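Local coordinates for aluminum resistance protein (Clostridium novyi, PDB 3I16) that probably acts as a pyridoxal-5'-phosphate-dependent carbon-sulfur lyase of the methionine gamma-lyase family and may take part in aluminum resistance, at residues 106-111 and 142-147; 120-125 and 180-185; 236-241 and 254-259. All coordinates share one frame; numbering follows the deposited sequence. Where two conformers were deposited one is given.

Contact 1: 106-111 and 142-147. With EDO (1,2-ethanediol), chain K; EDO (1,2-ethanediol), chain S.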
loop_
_atom_site.group_PDB
_atom_site.type_symbol
_atom_site.label_atom_id
_atom_site.label_comp_id
_atom_site.label_asym_id
_atom_site.label_seq_id
_atom_site.Cartn_x
_atom_site.Cartn_y
_atom_site.Cartn_z
ATOM N N ALA B 106 8.623 10.438 -23.568
ATOM C CA ALA B 106 9.343 9.182 -23.663
ATOM C C ALA B 106 9.180 8.600 -25.083
ATOM O O ALA B 106 10.142 8.058 -25.629
ATOM C CB ALA B 106 8.884 8.195 -22.608
ATOM N N ALA B 107 7.973 8.704 -25.657
ATOM C CA ALA B 107 7.712 8.260 -27.030
ATOM C C ALA B 107 8.633 8.954 -28.040
ATOM O O ALA B 107 9.231 8.302 -28.913
ATOM C CB ALA B 107 6.238 8.523 -27.423
ATOM N N LEU B 108 8.742 10.268 -27.907
ATOM C CA LEU B 108 9.521 11.076 -28.827
ATOM C C LEU B 108 11.029 10.834 -28.666
ATOM O O LEU B 108 11.713 10.489 -29.631
ATOM C CB LEU B 108 9.161 12.556 -28.649
ATOM C CG LEU B 108 7.709 12.930 -28.988
ATOM C CD1 LEU B 108 7.406 14.373 -28.552
ATOM C CD2 LEU B 108 7.379 12.724 -30.478
ATOM N N PHE B 109 11.553 11.016 -27.464
ATOM C CA PHE B 109 12.973 10.733 -27.231
ATOM C C PHE B 109 13.302 9.280 -27.553
ATOM O O PHE B 109 14.395 8.975 -28.040
ATOM C CB PHE B 109 13.398 11.013 -25.793
ATOM C CG PHE B 109 13.697 12.468 -25.501
ATOM C CD1 PHE B 109 14.913 13.026 -25.838
ATOM C CD2 PHE B 109 12.774 13.252 -24.831
ATOM C CE1 PHE B 109 15.198 14.341 -25.534
ATOM C CE2 PHE B 109 13.046 14.564 -24.533
ATOM C CZ PHE B 109 14.250 15.111 -24.891
ATOM N N GLY B 110 12.361 8.383 -27.269
ATOM C CA GLY B 110 12.582 6.969 -27.530
ATOM C C GLY B 110 12.705 6.662 -29.016
ATOM O O GLY B 110 13.556 5.852 -29.421
ATOM N N ASN B 111 11.897 7.345 -29.827
ATOM C CA ASN B 111 11.851 7.067 -31.262
ATOM C C ASN B 111 12.582 8.010 -32.219
ATOM O O ASN B 111 12.580 7.747 -33.425
ATOM C CB ASN B 111 10.387 6.859 -31.700
ATOM C CG ASN B 111 9.806 5.562 -31.153
ATOM O OD1 ASN B 111 9.916 4.513 -31.795
ATOM N ND2 ASN B 111 9.252 5.609 -29.932
ATOM N N GLY B 142 17.850 19.723 -21.892
ATOM C CA GLY B 142 17.980 18.518 -22.699
ATOM C C GLY B 142 16.775 18.222 -23.563
ATOM O O GLY B 142 16.263 17.113 -23.577
ATOM N N SER B 143 16.321 19.225 -24.295
ATOM C CA SER B 143 15.202 19.061 -25.189
ATOM C C SER B 143 15.631 18.260 -26.397
ATOM O O SER B 143 16.824 18.099 -26.648
ATOM C CB SER B 143 14.756 20.420 -25.693
ATOM O OG SER B 143 15.790 20.998 -26.477
ATOM N N LEU B 144 14.646 17.752 -27.138
ATOM C CA LEU B 144 14.914 17.109 -28.421
ATOM C C LEU B 144 15.904 17.933 -29.272
ATOM O O LEU B 144 16.886 17.398 -29.820
ATOM C CB LEU B 144 13.595 16.931 -29.199
ATOM C CG LEU B 144 12.603 15.895 -28.688
ATOM C CD1 LEU B 144 11.342 15.918 -29.542
ATOM C CD2 LEU B 144 13.211 14.549 -28.711
ATOM N N LYS B 145 15.670 19.241 -29.341
ATOM C CA LYS B 145 16.518 20.145 -30.134
ATOM C C LYS B 145 17.961 20.082 -29.646
ATOM O O LYS B 145 18.896 19.976 -30.456
ATOM C CB LYS B 145 15.997 21.579 -30.068
ATOM C CG LYS B 145 16.606 22.519 -31.099
ATOM C CD LYS B 145 16.081 23.924 -30.861
ATOM C CE LYS B 145 16.090 24.808 -32.104
ATOM N NZ LYS B 145 15.387 26.114 -31.823
ATOM N N GLU B 146 18.130 20.075 -28.321
ATOM C CA GLU B 146 19.465 19.990 -27.707
ATOM C C GLU B 146 20.164 18.653 -27.985
ATOM O O GLU B 146 21.367 18.557 -27.854
ATOM C CB GLU B 146 19.399 20.343 -26.219
ATOM C CG GLU B 146 19.090 21.846 -26.061
ATOM C CD GLU B 146 18.671 22.286 -24.673
ATOM O OE1 GLU B 146 18.172 21.455 -23.888
ATOM O OE2 GLU B 146 18.810 23.504 -24.392
ATOM N N PHE B 147 19.405 17.651 -28.417
ATOM C CA PHE B 147 19.957 16.365 -28.829
ATOM C C PHE B 147 19.994 16.193 -30.370
ATOM O O PHE B 147 20.115 15.074 -30.881
ATOM C CB PHE B 147 19.242 15.224 -28.094
ATOM C CG PHE B 147 19.753 15.034 -26.696
ATOM C CD1 PHE B 147 20.875 14.240 -26.453
ATOM C CD2 PHE B 147 19.199 15.722 -25.654
ATOM C CE1 PHE B 147 21.386 14.102 -25.178
ATOM C CE2 PHE B 147 19.689 15.581 -24.374
ATOM C CZ PHE B 147 20.793 14.770 -24.133
HETATM C C1 EDO K . 18.532 14.978 -20.942
HETATM O O1 EDO K . 18.869 13.596 -21.105
HETATM C C2 EDO K . 17.041 15.154 -20.673
HETATM O O2 EDO K . 16.212 14.748 -21.769
HETATM C C1 EDO S . 16.923 6.145 -24.784
HETATM O O1 EDO S . 18.150 6.761 -24.388
HETATM C C2 EDO S . 16.349 6.770 -26.055
HETATM O O2 EDO S . 15.748 8.066 -25.860
#
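F109, on helix 100-111, lays one face of its ring against L144 in the loop ahead of strand 150-153. The branch that touches is CD2 of L144. It stands 3.7 Å from the centroid of the F109 ring and 12° off the ring normal, a CH-pi contact over the face. L144 CG is anti to the carbonyl carbon (chi1 -71°), and chi2 of 177° sets CD1 anti to CA. This leaves CD2 over the ring and CD1 toward L108, whose CB it meets at 4.1 Å. One leucine thus packs on two successive residues of the helix. F109 CZ points at G142 O, 3.1 Å away and near the ring plane, and CE1 meets F147 CD2 at 4.2 Å. G142 O also accepts a hydrogen bond from O2 of a 1,2-ethanediol. The loop is shaped by its own bonds: E146 OE1 accepts from both G142 N and S143 N, and S143 OG accepts from E146 N in an ST motif and is also hydrogen-bonded to N138 OD1. R270 makes a cation-pi contact with F109. The contact is mainly apolar, with leucine over the ring face and the G142 carbonyl oxygen at the ring edge, where the C-H is probably slightly positive.

Contact 2: 120-125 and 180-185; sequences SVCGEP and VHIQRS. With PLP (pyridoxal-5'-phosphate), chain J.
S120 and H181 form a parallel beta bridge between strands 117-120 and 177-183, in the mixed sheet of the large domain of a fold-type I PLP enzyme. Their side chains lie on the same face of the sheet and are hydrogen-bonded, S120 OG to H181 ND1 at 2.9 Å, with OG at the edge of the imidazole. V121 N donates to H181 O. Beyond this pair the first strand ends and the chains part. Water 1 fills in, binding C122 N, H181 O and Q183 N. V121 CG1 packs on V180 CG1 at 3.5 Å, and V121 CG2 on I182 CG1.

Q183 carries the contact toward the cofactor. Its CB faces C122 CB at 4.3 Å. CG is anti to the backbone N (chi1 -172°), which brings it to 3.8 Å from PLP C2A, the ring methyl. The extended chain then carries CD past the same methyl at 3.7 Å. OE1 turns to P125, 3.6 Å from its CA, and accepts from Y126 N, the residue after P125 and itself a PLP-binding residue. NE2 donates to a water and to S185 O, the latter at 2.9 Å, with that oxygen 3° out of the amide plane of Q183.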
loop_
_atom_site.group_PDB
_atom_site.type_symbol
_atom_site.label_atom_id
_atom_site.label_comp_id
_atom_site.label_asym_id
_atom_site.label_seq_id
_atom_site.Cartn_x
_atom_site.Cartn_y
_atom_site.Cartn_z
ATOM N N SER B 120 4.744 18.067 -36.352
ATOM C CA SER B 120 3.439 18.173 -35.703
ATOM C C SER B 120 2.465 18.699 -36.723
ATOM O O SER B 120 2.677 19.769 -37.288
ATOM C CB SER B 120 3.498 19.098 -34.495
ATOM O OG SER B 120 4.203 18.430 -33.486
ATOM N N VAL B 121 1.386 17.955 -36.941
ATOM C CA VAL B 121 0.418 18.271 -37.992
ATOM C C VAL B 121 -0.896 18.903 -37.512
ATOM O O VAL B 121 -1.744 19.275 -38.341
ATOM C CB VAL B 121 0.176 17.023 -38.889
ATOM C CG1 VAL B 121 1.502 16.613 -39.549
ATOM C CG2 VAL B 121 -0.424 15.863 -38.098
ATOM N N CYS B 122 -1.050 19.071 -36.199
ATOM C CA CYS B 122 -2.246 19.719 -35.630
ATOM C C CYS B 122 -1.924 21.087 -35.063
ATOM O O CYS B 122 -2.523 21.521 -34.074
ATOM C CB CYS B 122 -2.875 18.834 -34.552
ATOM S SG CYS B 122 -3.351 17.215 -35.255
ATOM N N GLY B 123 -0.996 21.783 -35.702
ATOM C CA GLY B 123 -0.562 23.062 -35.205
ATOM C C GLY B 123 0.368 22.870 -34.013
ATOM O O GLY B 123 0.894 21.763 -33.768
ATOM N N GLU B 124 0.536 23.933 -33.239
ATOM C CA GLU B 124 1.429 23.920 -32.085
ATOM C C GLU B 124 0.931 22.911 -31.051
ATOM O O GLU B 124 -0.267 22.916 -30.724
ATOM C CB GLU B 124 1.559 25.323 -31.453
ATOM C CG GLU B 124 0.321 25.883 -30.720
ATOM C CD GLU B 124 0.590 27.239 -30.073
ATOM O OE1 GLU B 124 1.736 27.722 -30.142
ATOM O OE2 GLU B 124 -0.344 27.820 -29.484
ATOM N N PRO B 125 1.819 22.029 -30.542
ATOM C CA PRO B 125 1.339 21.078 -29.533
ATOM C C PRO B 125 0.975 21.716 -28.204
ATOM O O PRO B 125 1.284 22.889 -27.966
ATOM C CB PRO B 125 2.543 20.149 -29.323
ATOM C CG PRO B 125 3.517 20.486 -30.436
ATOM C CD PRO B 125 3.281 21.922 -30.690
ATOM N N VAL B 180 5.660 11.691 -37.417
ATOM C CA VAL B 180 4.583 12.683 -37.478
ATOM C C VAL B 180 3.815 12.560 -36.162
ATOM O O VAL B 180 3.431 11.455 -35.748
ATOM C CB VAL B 180 3.655 12.513 -38.728
ATOM C CG1 VAL B 180 2.319 13.303 -38.593
ATOM C CG2 VAL B 180 4.375 12.967 -39.996
ATOM N N HIS B 181 3.665 13.703 -35.487
ATOM C CA HIS B 181 2.956 13.810 -34.239
ATOM C C HIS B 181 1.571 14.417 -34.484
ATOM O O HIS B 181 1.443 15.498 -35.067
ATOM C CB HIS B 181 3.763 14.643 -33.249
ATOM C CG HIS B 181 2.947 15.220 -32.129
ATOM N ND1 HIS B 181 2.562 16.543 -32.104
ATOM C CD2 HIS B 181 2.436 14.658 -31.012
ATOM C CE1 HIS B 181 1.837 16.763 -31.025
ATOM N NE2 HIS B 181 1.769 15.642 -30.335
ATOM N N ILE B 182 0.552 13.709 -34.018
ATOM C CA ILE B 182 -0.838 14.089 -34.163
ATOM C C ILE B 182 -1.506 14.205 -32.789
ATOM O O ILE B 182 -1.559 13.243 -32.036
ATOM C CB ILE B 182 -1.584 12.966 -34.898
ATOM C CG1 ILE B 182 -0.966 12.695 -36.279
ATOM C CG2 ILE B 182 -3.036 13.277 -35.003
ATOM C CD1 ILE B 182 -1.313 11.280 -36.772
ATOM N N GLN B 183 -2.032 15.373 -32.470
ATOM C CA GLN B 183 -2.707 15.562 -31.192
ATOM C C GLN B 183 -4.201 15.386 -31.384
ATOM O O GLN B 183 -4.802 16.112 -32.153
ATOM C CB GLN B 183 -2.412 16.950 -30.666
ATOM C CG GLN B 183 -2.897 17.186 -29.248
ATOM C CD GLN B 183 -2.406 18.514 -28.738
ATOM O OE1 GLN B 183 -1.188 18.733 -28.593
ATOM N NE2 GLN B 183 -3.346 19.425 -28.475
ATOM N N ARG B 184 -4.797 14.422 -30.684
ATOM C CA ARG B 184 -6.226 14.158 -30.819
ATOM C C ARG B 184 -7.083 15.251 -30.172
ATOM O O ARG B 184 -7.971 15.830 -30.823
ATOM C CB ARG B 184 -6.556 12.799 -30.215
ATOM C CG ARG B 184 -7.990 12.404 -30.356
ATOM C CD ARG B 184 -8.206 11.012 -29.922
ATOM N NE ARG B 184 -9.600 10.597 -30.087
ATOM C CZ ARG B 184 -10.035 9.367 -29.833
ATOM N NH1 ARG B 184 -9.194 8.420 -29.433
ATOM N NH2 ARG B 184 -11.310 9.076 -29.983
ATOM N N SER B 185 -6.809 15.531 -28.900
ATOM C CA SER B 185 -7.545 16.535 -28.124
ATOM C C SER B 185 -7.063 17.937 -28.483
ATOM O O SER B 185 -5.925 18.118 -28.908
ATOM C CB SER B 185 -7.349 16.270 -26.627
ATOM O OG SER B 185 -8.057 17.195 -25.833
HETATM N N1 PLP J . -1.768 16.134 -24.429
HETATM C C2 PLP J . -3.027 16.646 -24.333
HETATM C C2A PLP J . -3.747 17.088 -25.570
HETATM C C3 PLP J . -3.617 16.735 -23.074
HETATM O O3 PLP J . -4.890 17.239 -22.978
HETATM C C4 PLP J . -2.924 16.319 -21.928
HETATM C C5 PLP J . -1.637 15.804 -22.042
HETATM C C6 PLP J . -1.086 15.708 -23.304
HETATM C C5A PLP J . -0.825 15.298 -20.864
HETATM O O4P PLP J . -0.893 16.150 -19.768
HETATM P P PLP J . -0.336 15.807 -18.270
HETATM O O1P PLP J . -0.791 14.466 -17.716
HETATM O O2P PLP J . -0.981 16.888 -17.436
HETATM O O3P PLP J . 1.184 15.856 -18.293
HETATM O O HOH W 1 -0.225 17.543 -33.950
HETATM O O HOH W 2 -2.692 22.511 -28.250
#

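Contact 3: 236-241 and 254-259; sequences DLIAGS and GGYLAG
Four backbone hydrogen bonds join I238 and G240 to A258 and Y256. I238 N donates to A258 O at 2.9 Å, and A258 N returns a bond to I238 O. G240 and Y256 do the same, with Y256 N to G240 O at 2.9 Å. The non-hydrogen-bonded pairs bring CA atoms closer: A239 with L257 lies between these pairs, and L237 with G259 and S241 with G255 flank them. L257 CA lies 3.1 Å from I238 O, a CA-H...O contact.

The two strands run antiparallel, at 166°. Strand 255-259 is antiparallel to both its neighbours, 237-241 and 90-94, within a seven-stranded mixed sheet, as in the large domain of fold-type I PLP enzymes.

Apolar packing differs on the two faces. On the face of L237, A239 and L257, L257 CG sits on A239 CB at 3.6 Å, and its CD2 meets L237 CD1. Helices 100-111 and 261-271 cover this face. On the other face I238 CG1 touches A258 CB, and I238 CD1 comes to the ring edge, 4.0 Å from Y256 CE2. CG of Y256 lies between its backbone N and carbonyl carbon (chi1 75°), which folds the ring back over the neighbouring strand. One ring face covers the peptide from A239 C to G240 N, and Y256 CE1 is 3.3 Å from G240 CA. G240 has no side chain, and the ring lies close over its backbone. Y256 OH is hydrogen-bonded to E223 and N219.

Water links the strand ends near the cofactor: one molecule bonds to S241 OG and, at 2.8 Å, donates to G254 O.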
loop_
_atom_site.group_PDB
_atom_site.type_symbol
_atom_site.label_atom_id
_atom_site.label_comp_id
_atom_site.label_asym_id
_atom_site.label_seq_id
_atom_site.Cartn_x
_atom_site.Cartn_y
_atom_site.Cartn_z
ATOM N N ASP B 236 1.120 4.080 -35.414
ATOM C CA ASP B 236 2.187 3.176 -35.012
ATOM C C ASP B 236 2.363 3.182 -33.506
ATOM O O ASP B 236 2.879 2.227 -32.920
ATOM C CB ASP B 236 3.509 3.610 -35.671
ATOM C CG ASP B 236 3.450 3.536 -37.190
ATOM O OD1 ASP B 236 3.439 2.422 -37.724
ATOM O OD2 ASP B 236 3.417 4.584 -37.855
ATOM N N LEU B 237 1.971 4.280 -32.880
ATOM C CA LEU B 237 2.183 4.451 -31.449
ATOM C C LEU B 237 1.253 5.534 -30.947
ATOM O O LEU B 237 1.034 6.540 -31.628
ATOM C CB LEU B 237 3.638 4.860 -31.186
ATOM C CG LEU B 237 4.143 5.058 -29.751
ATOM C CD1 LEU B 237 4.153 3.753 -28.969
ATOM C CD2 LEU B 237 5.575 5.658 -29.734
ATOM N N ILE B 238 0.715 5.315 -29.749
ATOM C CA ILE B 238 -0.143 6.271 -29.083
ATOM C C ILE B 238 0.312 6.321 -27.660
ATOM O O ILE B 238 0.942 5.384 -27.188
ATOM C CB ILE B 238 -1.656 5.897 -29.117
ATOM C CG1 ILE B 238 -1.947 4.563 -28.399
ATOM C CG2 ILE B 238 -2.164 5.855 -30.553
ATOM C CD1 ILE B 238 -3.444 4.259 -28.305
ATOM N N ALA B 239 -0.013 7.413 -26.974
ATOM C CA ALA B 239 0.332 7.569 -25.577
ATOM C C ALA B 239 -0.752 8.318 -24.864
ATOM O O ALA B 239 -1.459 9.124 -25.494
ATOM C CB ALA B 239 1.667 8.329 -25.426
ATOM N N GLY B 240 -0.847 8.079 -23.558
ATOM C CA GLY B 240 -1.784 8.781 -22.691
ATOM C C GLY B 240 -1.501 8.649 -21.201
ATOM O O GLY B 240 -0.595 7.929 -20.776
ATOM N N SER B 241 -2.310 9.358 -20.415
ATOM C CA SER B 241 -2.221 9.400 -18.944
ATOM C C SER B 241 -3.250 8.486 -18.257
ATOM O O SER B 241 -4.426 8.476 -18.622
ATOM C CB SER B 241 -2.444 10.838 -18.459
ATOM O OG SER B 241 -2.625 10.890 -17.046
ATOM N N GLY B 254 0.483 7.307 -13.404
ATOM C CA GLY B 254 1.026 6.524 -14.502
ATOM C C GLY B 254 0.637 6.938 -15.895
ATOM O O GLY B 254 -0.096 7.902 -16.099
ATOM N N GLY B 255 1.142 6.171 -16.855
ATOM C CA GLY B 255 0.863 6.388 -18.255
ATOM C C GLY B 255 0.891 5.107 -19.055
ATOM O O GLY B 255 1.299 4.038 -18.571
ATOM N N TYR B 256 0.418 5.206 -20.288
ATOM C CA TYR B 256 0.476 4.064 -21.167
ATOM C C TYR B 256 0.903 4.506 -22.552
ATOM O O TYR B 256 0.788 5.681 -22.919
ATOM C CB TYR B 256 -0.889 3.364 -21.290
ATOM C CG TYR B 256 -1.870 4.141 -22.157
ATOM C CD1 TYR B 256 -2.607 5.201 -21.627
ATOM C CD2 TYR B 256 -2.048 3.834 -23.500
ATOM C CE1 TYR B 256 -3.499 5.919 -22.402
ATOM C CE2 TYR B 256 -2.957 4.571 -24.299
ATOM C CZ TYR B 256 -3.669 5.611 -23.732
ATOM O OH TYR B 256 -4.566 6.356 -24.502
ATOM N N LEU B 257 1.429 3.536 -23.284
ATOM C CA LEU B 257 1.639 3.657 -24.708
ATOM C C LEU B 257 1.234 2.323 -25.303
ATOM O O LEU B 257 1.310 1.296 -24.632
ATOM C CB LEU B 257 3.065 3.989 -25.107
ATOM C CG LEU B 257 3.607 5.337 -24.651
ATOM C CD1 LEU B 257 4.341 5.131 -23.338
ATOM C CD2 LEU B 257 4.544 5.933 -25.721
ATOM N N ALA B 258 0.776 2.352 -26.547
ATOM C CA ALA B 258 0.391 1.132 -27.228
ATOM C C ALA B 258 0.847 1.301 -28.664
ATOM O O ALA B 258 0.773 2.417 -29.225
ATOM C CB ALA B 258 -1.117 0.921 -27.135
ATOM N N GLY B 259 1.347 0.225 -29.268
ATOM C CA GLY B 259 1.825 0.331 -30.626
ATOM C C GLY B 259 2.711 -0.808 -31.067
ATOM O O GLY B 259 2.670 -1.882 -30.501
HETATM O O HOH W 3 -0.721 10.401 -15.093
#

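Contacts 2 and 3 belong to the same mixed sheet, with strand 214-218 between strands 177-183 and 237-241. Their centres are about 15 Å apart, and their nearest atoms about 7 Å. Contact 2 lines the PLP pocket through Q183 and S185; contact 3 comes close to it, the S241 side chain about 4 Å from PLP. Contact 1 lies further out, with the L108 side chain about 10 Å from PLP. It touches contact 3 directly, through A107 CB to L257 CD2 at 3.5 Å, so helix 100-111 packs on L144 and on the strand pair. Contacts 1 and 2 come within about 5 Å without touching, and their segments alternate along the chain.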